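Local coordinates for CRISPR-associated protein, Cse2 family (Thermobifida fusca, PDB 4H79) that probably binds nucleic acid as the CasB (Cse2) subunit of the type I-E CRISPR surveillance complex Cascade, at residues 20-24 against 63-69; 117-121 against 157-163. All blocks are in the same frame, centred on the assembly; numbering follows the deposited sequence.

Contact 1 (20-24 against 63-69); sequences FVDQR and LILDDRF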
ATOM      1  N   PHE A  20       9.287   5.550  -6.552  1.00 27.22           N
ATOM      2  CA  PHE A  20       9.921   4.236  -6.694  1.00 28.50           C
ATOM      3  C   PHE A  20       8.923   3.115  -6.634  1.00 30.92           C
ATOM      4  O   PHE A  20       8.979   2.186  -7.481  1.00 25.47           O
ATOM      5  CB  PHE A  20      11.011   3.962  -5.654  1.00 31.07           C
ATOM      6  CG  PHE A  20      11.571   2.527  -5.755  1.00 30.68           C
ATOM      7  CD1 PHE A  20      12.512   2.173  -6.771  1.00 30.43           C
ATOM      8  CD2 PHE A  20      11.105   1.524  -4.888  1.00 31.98           C
ATOM      9  CE1 PHE A  20      13.008   0.858  -6.872  1.00 26.94           C
ATOM     10  CE2 PHE A  20      11.567   0.201  -5.000  1.00 31.72           C
ATOM     11  CZ  PHE A  20      12.504  -0.139  -5.986  1.00 28.31           C
ATOM     12  N   VAL A  21       8.047   3.150  -5.611  1.00 27.46           N
ATOM     13  CA  VAL A  21       7.135   2.024  -5.405  1.00 22.52           C
ATOM     14  C   VAL A  21       6.172   1.915  -6.588  1.00 27.21           C
ATOM     15  O   VAL A  21       5.878   0.831  -7.047  1.00 22.76           O
ATOM     16  CB  VAL A  21       6.343   2.195  -4.084  1.00 25.43           C
ATOM     17  CG1 VAL A  21       5.139   1.222  -4.015  1.00 21.90           C
ATOM     18  CG2 VAL A  21       7.282   2.016  -2.899  1.00 26.15           C
ATOM     19  N   ASP A  22       5.686   3.049  -7.085  1.00 24.69           N
ATOM     20  CA  ASP A  22       4.813   3.037  -8.260  1.00 25.75           C
ATOM     21  C   ASP A  22       5.513   2.329  -9.463  1.00 27.39           C
ATOM     22  O   ASP A  22       4.885   1.521 -10.171  1.00 28.60           O
ATOM     23  CB  ASP A  22       4.491   4.493  -8.666  1.00 25.74           C
ATOM     24  CG  ASP A  22       3.800   4.563 -10.001  1.00 29.83           C
ATOM     25  OD1 ASP A  22       2.752   3.910 -10.250  1.00 33.44           O
ATOM     26  OD2 ASP A  22       4.337   5.259 -10.851  1.00 32.63           O
ATOM     27  N   GLN A  23       6.781   2.707  -9.746  1.00 28.78           N
ATOM     28  CA  GLN A  23       7.532   2.159 -10.871  1.00 27.77           C
ATOM     29  C   GLN A  23       7.799   0.641 -10.619  1.00 27.36           C
ATOM     30  O   GLN A  23       7.616  -0.190 -11.508  1.00 29.01           O
ATOM     31  CB  GLN A  23       8.846   3.001 -11.058  1.00 32.44           C
ATOM     32  CG  GLN A  23       9.704   2.633 -12.257  1.00 39.46           C
ATOM     33  CD  GLN A  23       8.890   2.538 -13.551  1.00 48.88           C
ATOM     34  OE1 GLN A  23       8.090   3.439 -13.893  1.00 45.84           O
ATOM     35  NE2 GLN A  23       9.077   1.431 -14.273  1.00 49.93           N
ATOM     36  N   ARG A  24       8.187   0.271  -9.396  1.00 24.61           N
ATOM     37  CA  ARG A  24       8.495  -1.118  -9.118  1.00 26.68           C
ATOM     38  C   ARG A  24       7.207  -2.012  -9.202  1.00 26.30           C
ATOM     39  O   ARG A  24       7.241  -3.107  -9.754  1.00 23.22           O
ATOM     40  CB  ARG A  24       9.129  -1.240  -7.725  1.00 26.20           C
ATOM     41  CG  ARG A  24       9.575  -2.690  -7.429  1.00 26.88           C
ATOM     42  CD  ARG A  24      10.853  -3.033  -8.241  1.00 32.68           C
ATOM     43  NE  ARG A  24      11.176  -4.455  -8.046  1.00 36.14           N
ATOM     44  CZ  ARG A  24      10.973  -5.411  -8.942  1.00 37.20           C
ATOM     45  NH1 ARG A  24      10.524  -5.104 -10.143  1.00 42.13           N
ATOM     46  NH2 ARG A  24      11.252  -6.677  -8.637  1.00 31.51           N
ATOM     47  N   LEU A  63      14.550  -7.941  -4.146  1.00 59.57           N
ATOM     48  CA  LEU A  63      13.310  -8.019  -4.945  1.00 72.60           C
ATOM     49  C   LEU A  63      12.509  -6.739  -4.823  1.00 72.89           C
ATOM     50  O   LEU A  63      11.927  -6.255  -5.789  1.00 82.15           O
ATOM     51  CB  LEU A  63      12.380  -9.156  -4.473  1.00 62.04           C
ATOM     52  CG  LEU A  63      12.769 -10.631  -4.420  1.00 79.49           C
ATOM     53  CD1 LEU A  63      11.740 -11.421  -3.612  1.00 64.11           C
ATOM     54  CD2 LEU A  63      12.875 -11.154  -5.845  1.00 84.12           C
ATOM     55  N   ILE A  64      12.439  -6.220  -3.605  1.00 54.03           N
ATOM     56  CA  ILE A  64      11.658  -5.042  -3.361  1.00 50.94           C
ATOM     57  C   ILE A  64      12.452  -3.825  -3.845  1.00 56.39           C
ATOM     58  O   ILE A  64      11.954  -3.070  -4.693  1.00 53.53           O
ATOM     59  CB  ILE A  64      11.316  -4.931  -1.863  1.00 54.54           C
ATOM     60  CG1 ILE A  64      10.563  -6.162  -1.396  1.00 50.29           C
ATOM     61  CG2 ILE A  64      10.465  -3.702  -1.566  1.00 65.81           C
ATOM     62  CD1 ILE A  64      10.428  -6.211   0.105  1.00 44.67           C
ATOM     63  N   LEU A  65      13.688  -3.671  -3.338  1.00 40.74           N
ATOM     64  CA  LEU A  65      14.435  -2.387  -3.367  1.00 41.49           C
ATOM     65  C   LEU A  65      15.743  -2.496  -4.147  1.00 42.52           C
ATOM     66  O   LEU A  65      16.585  -3.296  -3.823  1.00 54.41           O
ATOM     67  CB  LEU A  65      14.752  -1.901  -1.944  1.00 38.86           C
ATOM     68  CG  LEU A  65      13.606  -1.548  -0.999  1.00 45.64           C
ATOM     69  CD1 LEU A  65      14.181  -1.093   0.330  1.00 49.26           C
ATOM     70  CD2 LEU A  65      12.804  -0.425  -1.626  1.00 47.46           C
ATOM     71  N   ASP A  66      15.889  -1.707  -5.191  1.00 32.22           N
ATOM     72  CA  ASP A  66      17.149  -1.692  -5.967  1.00 35.21           C
ATOM     73  C   ASP A  66      17.717  -0.280  -5.946  1.00 33.88           C
ATOM     74  O   ASP A  66      17.152   0.625  -5.300  1.00 29.60           O
ATOM     75  CB  ASP A  66      16.950  -2.203  -7.409  1.00 33.87           C
ATOM     76  CG  ASP A  66      15.929  -1.366  -8.194  1.00 38.85           C
ATOM     77  OD1 ASP A  66      14.909  -1.927  -8.610  1.00 38.64           O
ATOM     78  OD2 ASP A  66      16.104  -0.150  -8.384  1.00 35.55           O
ATOM     79  N   ASP A  67      18.803  -0.084  -6.691  1.00 32.35           N
ATOM     80  CA  ASP A  67      19.600   1.175  -6.556  1.00 30.48           C
ATOM     81  C   ASP A  67      18.760   2.396  -6.939  1.00 31.02           C
ATOM     82  O   ASP A  67      19.058   3.516  -6.487  1.00 33.87           O
ATOM     83  CB  ASP A  67      20.892   1.098  -7.397  1.00 32.13           C
ATOM     84  CG  ASP A  67      20.640   0.554  -8.801  1.00 34.07           C
ATOM     85  OD1 ASP A  67      20.061  -0.551  -8.975  1.00 40.78           O
ATOM     86  OD2 ASP A  67      21.030   1.243  -9.742  1.00 35.22           O
ATOM     87  N   ARG A  68      17.697   2.196  -7.732  1.00 27.73           N
ATOM     88  CA  ARG A  68      16.862   3.344  -8.148  1.00 32.26           C
ATOM     89  C   ARG A  68      16.197   3.990  -6.942  1.00 32.40           C
ATOM     90  O   ARG A  68      15.993   5.201  -6.929  1.00 41.83           O
ATOM     91  CB  ARG A  68      15.800   2.924  -9.186  1.00 35.27           C
ATOM     92  CG  ARG A  68      16.420   2.517 -10.540  1.00 44.43           C
ATOM     93  CD  ARG A  68      15.335   1.987 -11.471  1.00 39.79           C
ATOM     94  NE  ARG A  68      14.710   0.804 -10.863  1.00 41.02           N
ATOM     95  CZ  ARG A  68      13.594   0.211 -11.294  1.00 37.65           C
ATOM     96  NH1 ARG A  68      12.947   0.679 -12.349  1.00 36.18           N
ATOM     97  NH2 ARG A  68      13.111  -0.863 -10.675  1.00 36.80           N
ATOM     98  N   PHE A  69      15.875   3.183  -5.930  1.00 34.10           N
ATOM     99  CA  PHE A  69      15.258   3.667  -4.673  1.00 37.55           C
ATOM    100  C   PHE A  69      16.190   4.595  -3.890  1.00 35.48           C
ATOM    101  O   PHE A  69      15.746   5.648  -3.356  1.00 32.92           O
ATOM    102  CB  PHE A  69      14.816   2.457  -3.812  1.00 35.29           C
ATOM    103  CG  PHE A  69      14.260   2.822  -2.458  1.00 36.24           C
ATOM    104  CD1 PHE A  69      12.930   3.265  -2.291  1.00 43.32           C
ATOM    105  CD2 PHE A  69      15.035   2.676  -1.342  1.00 31.29           C
ATOM    106  CE1 PHE A  69      12.440   3.574  -1.021  1.00 38.96           C
ATOM    107  CE2 PHE A  69      14.552   2.979  -0.072  1.00 38.66           C
ATOM    108  CZ  PHE A  69      13.257   3.436   0.095  1.00 37.61           C
TER
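Phe20 drives its ring into the bend of 63-69, and the residues of that bend surround it. Over the centre of one face sits Phe69 CB, a CH-pi contact 3.7 Å from the Phe20 ring centroid. The Phe69 ring continues past the rim with its edge toward the same face, an offset edge-to-face pair with planes at 69°. Near the plane of the Phe20 ring lie two oxygens: Ile64 O, 3.3 Å from CZ of Phe20, and Asp66 OD2, 3.6 Å from its CE1. Leu65 CD2 approaches CE2 obliquely. Over the opposite face, off toward the rim, lies Arg24 CB, one helical turn on. Arg24 bends at chi2 (74°), which carries its guanidinium to Leu63 O; NE and NH2 both donate to that one oxygen, each at 3.0 Å, with the oxygen close to the guanidinium plane. Ile64 O, by contrast, is buried here without a hydrogen-bond partner.

Behind this shell, Asp66 is fixed by Arg68, whose NE and NH2 grip the carboxylate side-on, one to each oxygen; the NH2-OD1 bond is 2.9 Å. The other end of that guanidinium, NH1, forms a salt bridge to Glu27, which also accepts from Gln23 NE2. Asp66 OD2 turns its anti lone pair to Arg68 N, a capping bond. The turn between helices 61-64 and 67-71, with its Asp66 N-cap, packs on helix 16-33 of the all-helical Cse2 fold.

Contact 2 (117-121 against 157-163); sequences AVRRL and LLRRDAI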
ATOM      1  N   ALA A 117     -11.340   3.851  -2.002  1.00 19.93           N
ATOM      2  CA  ALA A 117     -11.439   2.394  -2.278  1.00 23.71           C
ATOM      3  C   ALA A 117     -12.295   1.725  -1.248  1.00 21.83           C
ATOM      4  O   ALA A 117     -13.196   0.888  -1.573  1.00 18.99           O
ATOM      5  CB  ALA A 117     -10.025   1.754  -2.309  1.00 19.67           C
ATOM      6  N   VAL A 118     -12.033   2.028   0.009  1.00 19.91           N
ATOM      7  CA  VAL A 118     -12.819   1.362   1.103  1.00 19.23           C
ATOM      8  C   VAL A 118     -14.340   1.717   0.992  1.00 20.44           C
ATOM      9  O   VAL A 118     -15.220   0.886   1.217  1.00 22.16           O
ATOM     10  CB  VAL A 118     -12.249   1.778   2.501  1.00 22.24           C
ATOM     11  CG1 VAL A 118     -13.233   1.394   3.628  1.00 21.56           C
ATOM     12  CG2 VAL A 118     -10.877   1.102   2.697  1.00 23.97           C
ATOM     13  N   ARG A 119     -14.637   2.953   0.650  1.00 18.93           N
ATOM     14  CA  ARG A 119     -16.050   3.395   0.529  1.00 21.18           C
ATOM     15  C   ARG A 119     -16.821   2.539  -0.536  1.00 19.90           C
ATOM     16  O   ARG A 119     -18.011   2.283  -0.367  1.00 21.66           O
ATOM     17  CB  ARG A 119     -16.118   4.885   0.151  1.00 23.23           C
ATOM     18  CG  ARG A 119     -17.578   5.409   0.187  1.00 24.75           C
ATOM     19  CD  ARG A 119     -18.093   5.299   1.624  1.00 27.32           C
ATOM     20  NE  ARG A 119     -19.553   5.517   1.810  1.00 39.98           N
ATOM     21  CZ  ARG A 119     -20.161   6.684   2.070  1.00 45.09           C
ATOM     22  NH1 ARG A 119     -19.474   7.805   2.147  1.00 38.09           N
ATOM     23  NH2 ARG A 119     -21.492   6.741   2.239  1.00 42.09           N
ATOM     24  N   ARG A 120     -16.118   2.034  -1.561  1.00 19.46           N
ATOM     25  CA  ARG A 120     -16.752   1.188  -2.642  1.00 21.60           C
ATOM     26  C   ARG A 120     -17.209  -0.140  -2.097  1.00 20.53           C
ATOM     27  O   ARG A 120     -18.004  -0.829  -2.705  1.00 20.92           O
ATOM     28  CB  ARG A 120     -15.782   0.931  -3.835  1.00 26.17           C
ATOM     29  CG  ARG A 120     -15.333   2.191  -4.585  1.00 28.31           C
ATOM     30  CD  ARG A 120     -16.476   3.101  -4.811  1.00 34.35           C
ATOM     31  NE  ARG A 120     -16.013   4.205  -5.666  1.00 49.71           N
ATOM     32  CZ  ARG A 120     -16.123   4.221  -6.986  1.00 40.29           C
ATOM     33  NH1 ARG A 120     -16.721   3.224  -7.617  1.00 31.74           N
ATOM     34  NH2 ARG A 120     -15.685   5.257  -7.667  1.00 41.88           N
ATOM     35  N   LEU A 121     -16.666  -0.525  -0.957  1.00 19.08           N
ATOM     36  CA  LEU A 121     -17.092  -1.797  -0.290  1.00 21.45           C
ATOM     37  C   LEU A 121     -18.506  -1.732   0.253  1.00 23.33           C
ATOM     38  O   LEU A 121     -19.081  -2.739   0.602  1.00 23.77           O
ATOM     39  CB  LEU A 121     -16.137  -2.161   0.870  1.00 22.39           C
ATOM     40  CG  LEU A 121     -14.700  -2.515   0.474  1.00 19.58           C
ATOM     41  CD1 LEU A 121     -13.801  -2.672   1.733  1.00 19.29           C
ATOM     42  CD2 LEU A 121     -14.658  -3.799  -0.356  1.00 18.60           C
ATOM     43  N   LEU A 157     -10.204  -7.329   1.713  1.00 19.95           N
ATOM     44  CA  LEU A 157     -11.603  -7.008   1.355  1.00 23.92           C
ATOM     45  C   LEU A 157     -11.635  -6.302  -0.001  1.00 22.09           C
ATOM     46  O   LEU A 157     -12.469  -6.599  -0.836  1.00 19.70           O
ATOM     47  CB  LEU A 157     -12.294  -6.148   2.440  1.00 22.18           C
ATOM     48  CG  LEU A 157     -12.449  -6.793   3.829  1.00 25.38           C
ATOM     49  CD1 LEU A 157     -12.980  -5.723   4.798  1.00 25.09           C
ATOM     50  CD2 LEU A 157     -13.400  -8.011   3.852  1.00 30.04           C
ATOM     51  N   LEU A 158     -10.690  -5.364  -0.216  1.00 19.64           N
ATOM     52  CA  LEU A 158     -10.626  -4.704  -1.531  1.00 20.48           C
ATOM     53  C   LEU A 158     -10.397  -5.722  -2.666  1.00 22.84           C
ATOM     54  O   LEU A 158     -10.987  -5.573  -3.754  1.00 19.31           O
ATOM     55  CB  LEU A 158      -9.504  -3.657  -1.578  1.00 17.61           C
ATOM     56  CG  LEU A 158      -9.645  -2.488  -0.606  1.00 16.12           C
ATOM     57  CD1 LEU A 158      -8.402  -1.558  -0.768  1.00 17.53           C
ATOM     58  CD2 LEU A 158     -10.991  -1.672  -0.897  1.00 16.46           C
ATOM     59  N   ARG A 159      -9.504  -6.702  -2.432  1.00 18.28           N
ATOM     60  CA  ARG A 159      -9.252  -7.724  -3.431  1.00 16.85           C
ATOM     61  C   ARG A 159     -10.502  -8.482  -3.800  1.00 17.30           C
ATOM     62  O   ARG A 159     -10.734  -8.778  -4.987  1.00 16.93           O
ATOM     63  CB  ARG A 159      -8.160  -8.719  -2.900  1.00 15.17           C
ATOM     64  CG  ARG A 159      -7.839  -9.762  -3.936  1.00 19.17           C
ATOM     65  CD  ARG A 159      -7.013 -10.971  -3.376  1.00 17.00           C
ATOM     66  NE  ARG A 159      -7.095 -11.975  -4.433  1.00 25.48           N
ATOM     67  CZ  ARG A 159      -8.171 -12.714  -4.671  1.00 26.81           C
ATOM     68  NH1 ARG A 159      -9.214 -12.689  -3.810  1.00 24.12           N
ATOM     69  NH2 ARG A 159      -8.161 -13.535  -5.712  1.00 28.46           N
ATOM     70  N   ARG A 160     -11.305  -8.868  -2.789  1.00 20.34           N
ATOM     71  CA  ARG A 160     -12.539  -9.679  -3.028  1.00 20.57           C
ATOM     72  C   ARG A 160     -13.510  -8.918  -3.964  1.00 19.30           C
ATOM     73  O   ARG A 160     -14.174  -9.532  -4.783  1.00 19.83           O
ATOM     74  CB  ARG A 160     -13.220 -10.046  -1.663  1.00 26.30           C
ATOM     75  CG  ARG A 160     -14.402 -11.028  -1.776  1.00 40.13           C
ATOM     76  CD  ARG A 160     -14.404 -12.013  -0.594  1.00 47.88           C
ATOM     77  NE  ARG A 160     -15.099 -13.266  -0.905  1.00 50.82           N
ATOM     78  CZ  ARG A 160     -16.410 -13.452  -0.737  1.00 53.11           C
ATOM     79  NH1 ARG A 160     -16.972 -14.635  -1.060  1.00 43.79           N
ATOM     80  NH2 ARG A 160     -17.162 -12.457  -0.244  1.00 42.20           N
ATOM     81  N   ASP A 161     -13.523  -7.582  -3.881  1.00 16.95           N
ATOM     82  CA  ASP A 161     -14.393  -6.729  -4.722  1.00 18.46           C
ATOM     83  C   ASP A 161     -13.645  -6.219  -5.959  1.00 19.86           C
ATOM     84  O   ASP A 161     -14.180  -5.433  -6.705  1.00 19.09           O
ATOM     85  CB  ASP A 161     -14.947  -5.546  -3.891  1.00 19.05           C
ATOM     86  CG  ASP A 161     -16.224  -5.899  -3.137  1.00 24.35           C
ATOM     87  OD1 ASP A 161     -16.412  -7.125  -2.788  1.00 23.44           O
ATOM     88  OD2 ASP A 161     -17.066  -4.994  -2.938  1.00 20.27           O
ATOM     89  N   ALA A 162     -12.381  -6.635  -6.124  1.00 21.74           N
ATOM     90  CA  ALA A 162     -11.548  -6.251  -7.278  1.00 20.91           C
ATOM     91  C   ALA A 162     -11.420  -4.737  -7.368  1.00 19.25           C
ATOM     92  O   ALA A 162     -11.472  -4.166  -8.470  1.00 23.01           O
ATOM     93  CB  ALA A 162     -12.178  -6.805  -8.588  1.00 19.16           C
ATOM     94  N   ILE A 163     -11.315  -4.054  -6.226  1.00 19.48           N
ATOM     95  CA  ILE A 163     -11.111  -2.601  -6.207  1.00 18.37           C
ATOM     96  C   ILE A 163      -9.590  -2.329  -6.120  1.00 21.56           C
ATOM     97  O   ILE A 163      -8.930  -2.762  -5.132  1.00 19.67           O
ATOM     98  CB  ILE A 163     -11.800  -2.000  -4.943  1.00 17.52           C
ATOM     99  CG1 ILE A 163     -13.323  -2.288  -4.986  1.00 20.27           C
ATOM    100  CG2 ILE A 163     -11.560  -0.451  -4.828  1.00 17.05           C
ATOM    101  CD1 ILE A 163     -13.972  -2.226  -3.559  1.00 20.69           C
TER
HETATM  102  O   HOH W   1     -17.665  -2.983  -4.411  1.00 22.41           O
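Leu121 reaches across to the end of helix 144-160, and it has the largest share of the buried surface of any residue here. Its CB extends from the backbone just past helix 114-119 without itself meeting 157-163. With CG anti to the carbonyl carbon (chi1 -66°), the chain swings over the facing residues, and Leu121 CG lies 4.0 Å from Leu158 CD2. At the fork, CD1 of Leu121 touches both Leu157 CB and Leu158 CD2, while Leu121 CD2 packs on Ile163 CD1 at 3.6 Å and also lies near Leu157 O and the carboxylate of Asp161. Helix 129-138 adds Leu131, which touches both Leu121 and Leu157.

Ile163 spreads its two arms: CD1 also meets Arg120 CB, and CG2 rests 3.7 Å from Ala117 CB. Leu158 CD2 comes within 3.4 Å of Ala117 O. No direct hydrogen bond joins the segments; a water bridges the two instead, donating to Arg120 O at 2.8 Å and to Asp161 OD2 at 2.6 Å.

The turn at Ala162, whose positive phi (58°) ends the helix, brings Ile163 to this apolar patch, with bonds from Ile163 N to Leu158 O and Ala162 N to Arg159 O. This is a Schellman motif closing helix 144-160, with its hydrophobic residues packed against residues 117-121.

How the contacts relate
Contact 1 and contact 2 lie on opposite sides of the chain's centre, the centre of each about 14 Å from it; the two centres are about 26 Å apart and their nearest atoms about 14 Å. They follow one another in series: 63-69 is complete before 117-121 begins. Helix 80-99 is a neighbour of both, touching Ile64 and Leu65 through His89, Glu85 and Ala88, and Leu158 through His98. Their chemistry differs: contact 1 joins aromatic packing to arginine bonds, whereas contact 2 is apolar apart from a bridging water. An ethanediol, probably from the crystallisation liquor, lies about 4 Å from the Arg120 side chain.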